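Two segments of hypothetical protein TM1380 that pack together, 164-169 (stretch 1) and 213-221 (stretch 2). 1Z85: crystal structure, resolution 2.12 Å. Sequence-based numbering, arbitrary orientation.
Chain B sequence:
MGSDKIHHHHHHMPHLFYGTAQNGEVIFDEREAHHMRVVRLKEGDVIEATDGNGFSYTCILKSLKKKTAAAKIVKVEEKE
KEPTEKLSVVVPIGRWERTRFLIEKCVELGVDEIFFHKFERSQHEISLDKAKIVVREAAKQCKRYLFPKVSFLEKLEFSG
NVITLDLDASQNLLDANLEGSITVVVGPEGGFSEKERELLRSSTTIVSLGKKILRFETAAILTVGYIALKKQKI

Stretch 1, residues 164-169: TLDLDA
Stretch 2 (213-221) ILRFETAAI

How a strand end can rest on the start of a helix without a single hydrogen bond between the modelled atoms of the two is well illustrated by hypothetical protein TM1380. Thr164 and Leu165 finish a strand (phi/psi -107/122 and -86/97), and Asp166 (-81/113) carries the chain into a type I turn ending at Ala169, with Leu167 at -73/-25 and Asp168 at -86/-5. The turn is lightly tied: the bond from Ala169 N to Asp166 O is weak at 3.4 Å, as is that from Asp168 N to Asp166 OD1, also 3.4 Å. The latter suits the t rotamer of Asp166 (chi2 8°), whose carboxylate oxygens are also hydrogen-bonded elsewhere in the structure.

The second stretch enters through an extended Leu214 (-85/156) and Arg215 (-37/129), the N-cap residue, after which Phe216 to Ile221 are helical. Ala219 N bonds to Arg215 O at 2.9 Å, Ala220 N to Phe216 O at 3.1 Å, and Ile221 N to Glu217 O at 3.2 Å. In register, Leu165 CA lies 7.9 Å from Ala220 CA and Leu167 CA 7.0 Å from Phe216 CA, so the stretches run in broadly opposite senses.

No hydrogen bond joins the modelled atoms of the two stretches, and the contact is one of van der Waals packing, side chain against backbone as well as side chain against side chain. Leu165 points toward the helix, and its t, p rotamer (172°, 51°) carries CD2 to 4.0 Å from Ala220 CA and 4.0 Å from Ala219 O. Ala219 directs its CB toward the first stretch and Ala220 sideways; the leucine methyl lies against the backbone of these two residues.

Leu167 solves a different problem. Its CA-to-CB bond runs sideways, yet the m, t rotamer (-65°, 166°) brings the end of the side chain nearer the helix. CD1 reaches 4.2 Å from CD1 of Phe216, an apolar contact at the edge of the ring, near its plane. Phe216, itself sideways, adopts t (chi1 158°, chi2 76°).

At the turn, Ile213 points toward the first stretch with an off-well chi1 of 105°; its CD1 is not modelled. Its CG1 lies 3.8 Å from Leu167 O and its CG2 3.9 Å from Asp168 O, so the branched side chain meets two successive carbonyls by van der Waals contact. Asp168 itself, m with chi2 -17°, points away, and its backbone makes the approach.

The contact buries 265 Å² in all; Leu167 has the largest area covered, followed by Ile213 and Leu165.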

# COMPACT_ATOMS: atom_id res chain seq x y z
N THR B 164 0.99 -13.34 -13.67
CA THR B 164 -0.22 -13.54 -12.86
C THR B 164 0.11 -13.41 -11.38
O THR B 164 0.98 -14.10 -10.87
CB THR B 164 -0.84 -14.92 -13.14
OG1 THR B 164 -1.21 -14.99 -14.51
CG2 THR B 164 -2.10 -15.14 -12.30
N LEU B 165 -0.57 -12.48 -10.71
CA LEU B 165 -0.58 -12.38 -9.26
C LEU B 165 -1.66 -13.30 -8.63
O LEU B 165 -2.84 -12.93 -8.53
CB LEU B 165 -0.82 -10.93 -8.83
CG LEU B 165 -1.05 -10.66 -7.32
CD1 LEU B 165 0.06 -11.30 -6.44
CD2 LEU B 165 -1.16 -9.14 -7.09
N ASP B 166 -1.23 -14.47 -8.19
CA ASP B 166 -2.04 -15.39 -7.41
C ASP B 166 -2.00 -14.91 -5.96
O ASP B 166 -0.94 -14.92 -5.30
CB ASP B 166 -1.45 -16.81 -7.52
CG ASP B 166 -2.31 -17.87 -6.82
OD1 ASP B 166 -3.44 -17.58 -6.38
OD2 ASP B 166 -1.84 -19.02 -6.71
N LEU B 167 -3.13 -14.45 -5.46
CA LEU B 167 -3.17 -13.83 -4.14
C LEU B 167 -3.03 -14.85 -3.02
O LEU B 167 -2.57 -14.50 -1.95
CB LEU B 167 -4.48 -13.03 -3.97
CG LEU B 167 -4.65 -11.82 -4.90
CD1 LEU B 167 -6.09 -11.36 -4.88
CD2 LEU B 167 -3.68 -10.68 -4.52
N ASP B 168 -3.39 -16.10 -3.30
CA ASP B 168 -3.33 -17.18 -2.29
C ASP B 168 -1.94 -17.86 -2.20
O ASP B 168 -1.73 -18.71 -1.33
CB ASP B 168 -4.44 -18.24 -2.55
CG ASP B 168 -5.88 -17.66 -2.47
OD1 ASP B 168 -6.08 -16.54 -1.92
OD2 ASP B 168 -6.81 -18.33 -2.96
N ALA B 169 -1.02 -17.47 -3.07
CA ALA B 169 0.39 -17.89 -2.99
C ALA B 169 1.33 -16.81 -3.55
O ALA B 169 1.11 -16.29 -4.64
CB ALA B 169 0.59 -19.19 -3.76
N ILE B 213 1.81 -15.30 3.10
CA ILE B 213 1.19 -14.48 2.05
C ILE B 213 0.74 -13.12 2.62
O ILE B 213 0.27 -13.03 3.76
CB ILE B 213 0.05 -15.25 1.24
CG1 ILE B 213 -1.38 -14.81 1.61
CG2 ILE B 213 0.20 -16.78 1.40
N LEU B 214 0.88 -12.06 1.82
CA LEU B 214 0.58 -10.68 2.29
C LEU B 214 -0.90 -10.28 2.19
O LEU B 214 -1.64 -10.85 1.40
CB LEU B 214 1.39 -9.66 1.49
CG LEU B 214 2.88 -9.56 1.76
CD1 LEU B 214 3.52 -8.73 0.63
CD2 LEU B 214 3.18 -9.00 3.19
N ARG B 215 -1.29 -9.31 3.02
CA ARG B 215 -2.47 -8.45 2.85
C ARG B 215 -2.67 -8.13 1.38
O ARG B 215 -1.73 -7.72 0.70
CB ARG B 215 -2.25 -7.14 3.61
CG ARG B 215 -3.45 -6.50 4.30
CD ARG B 215 -3.06 -5.95 5.73
N PHE B 216 -3.89 -8.36 0.89
CA PHE B 216 -4.32 -8.01 -0.47
C PHE B 216 -3.76 -6.65 -0.95
O PHE B 216 -3.14 -6.58 -1.99
CB PHE B 216 -5.86 -8.05 -0.51
CG PHE B 216 -6.48 -7.25 -1.61
CD1 PHE B 216 -6.46 -7.70 -2.91
CD2 PHE B 216 -7.08 -6.01 -1.33
CE1 PHE B 216 -7.00 -6.93 -3.93
CE2 PHE B 216 -7.63 -5.23 -2.33
CZ PHE B 216 -7.59 -5.69 -3.63
N GLU B 217 -4.01 -5.58 -0.21
CA GLU B 217 -3.64 -4.24 -0.69
C GLU B 217 -2.14 -4.08 -0.82
O GLU B 217 -1.63 -3.42 -1.72
CB GLU B 217 -4.21 -3.17 0.24
CG GLU B 217 -5.77 -3.01 0.17
CD GLU B 217 -6.31 -1.72 0.87
OE1 GLU B 217 -5.49 -0.92 1.45
OE2 GLU B 217 -7.55 -1.50 0.79
N THR B 218 -1.40 -4.72 0.08
CA THR B 218 0.07 -4.69 0.04
C THR B 218 0.66 -5.49 -1.13
O THR B 218 1.52 -5.00 -1.88
CB THR B 218 0.63 -5.15 1.39
OG1 THR B 218 0.10 -4.31 2.41
CG2 THR B 218 2.14 -5.04 1.46
N ALA B 219 0.19 -6.72 -1.30
CA ALA B 219 0.62 -7.55 -2.44
C ALA B 219 0.38 -6.88 -3.79
O ALA B 219 1.20 -7.02 -4.71
CB ALA B 219 -0.10 -8.87 -2.44
N ALA B 220 -0.78 -6.24 -3.95
CA ALA B 220 -1.12 -5.59 -5.22
C ALA B 220 -0.25 -4.37 -5.52
O ALA B 220 0.19 -4.16 -6.63
CB ALA B 220 -2.54 -5.17 -5.18
N ILE B 221 0.02 -3.58 -4.49
CA ILE B 221 0.90 -2.41 -4.64
C ILE B 221 2.30 -2.84 -4.93
O ILE B 221 2.97 -2.30 -5.80
CB ILE B 221 0.86 -1.54 -3.34
CG1 ILE B 221 -0.49 -0.78 -3.29
CG2 ILE B 221 2.03 -0.62 -3.28
CD1 ILE B 221 -0.81 -0.12 -1.97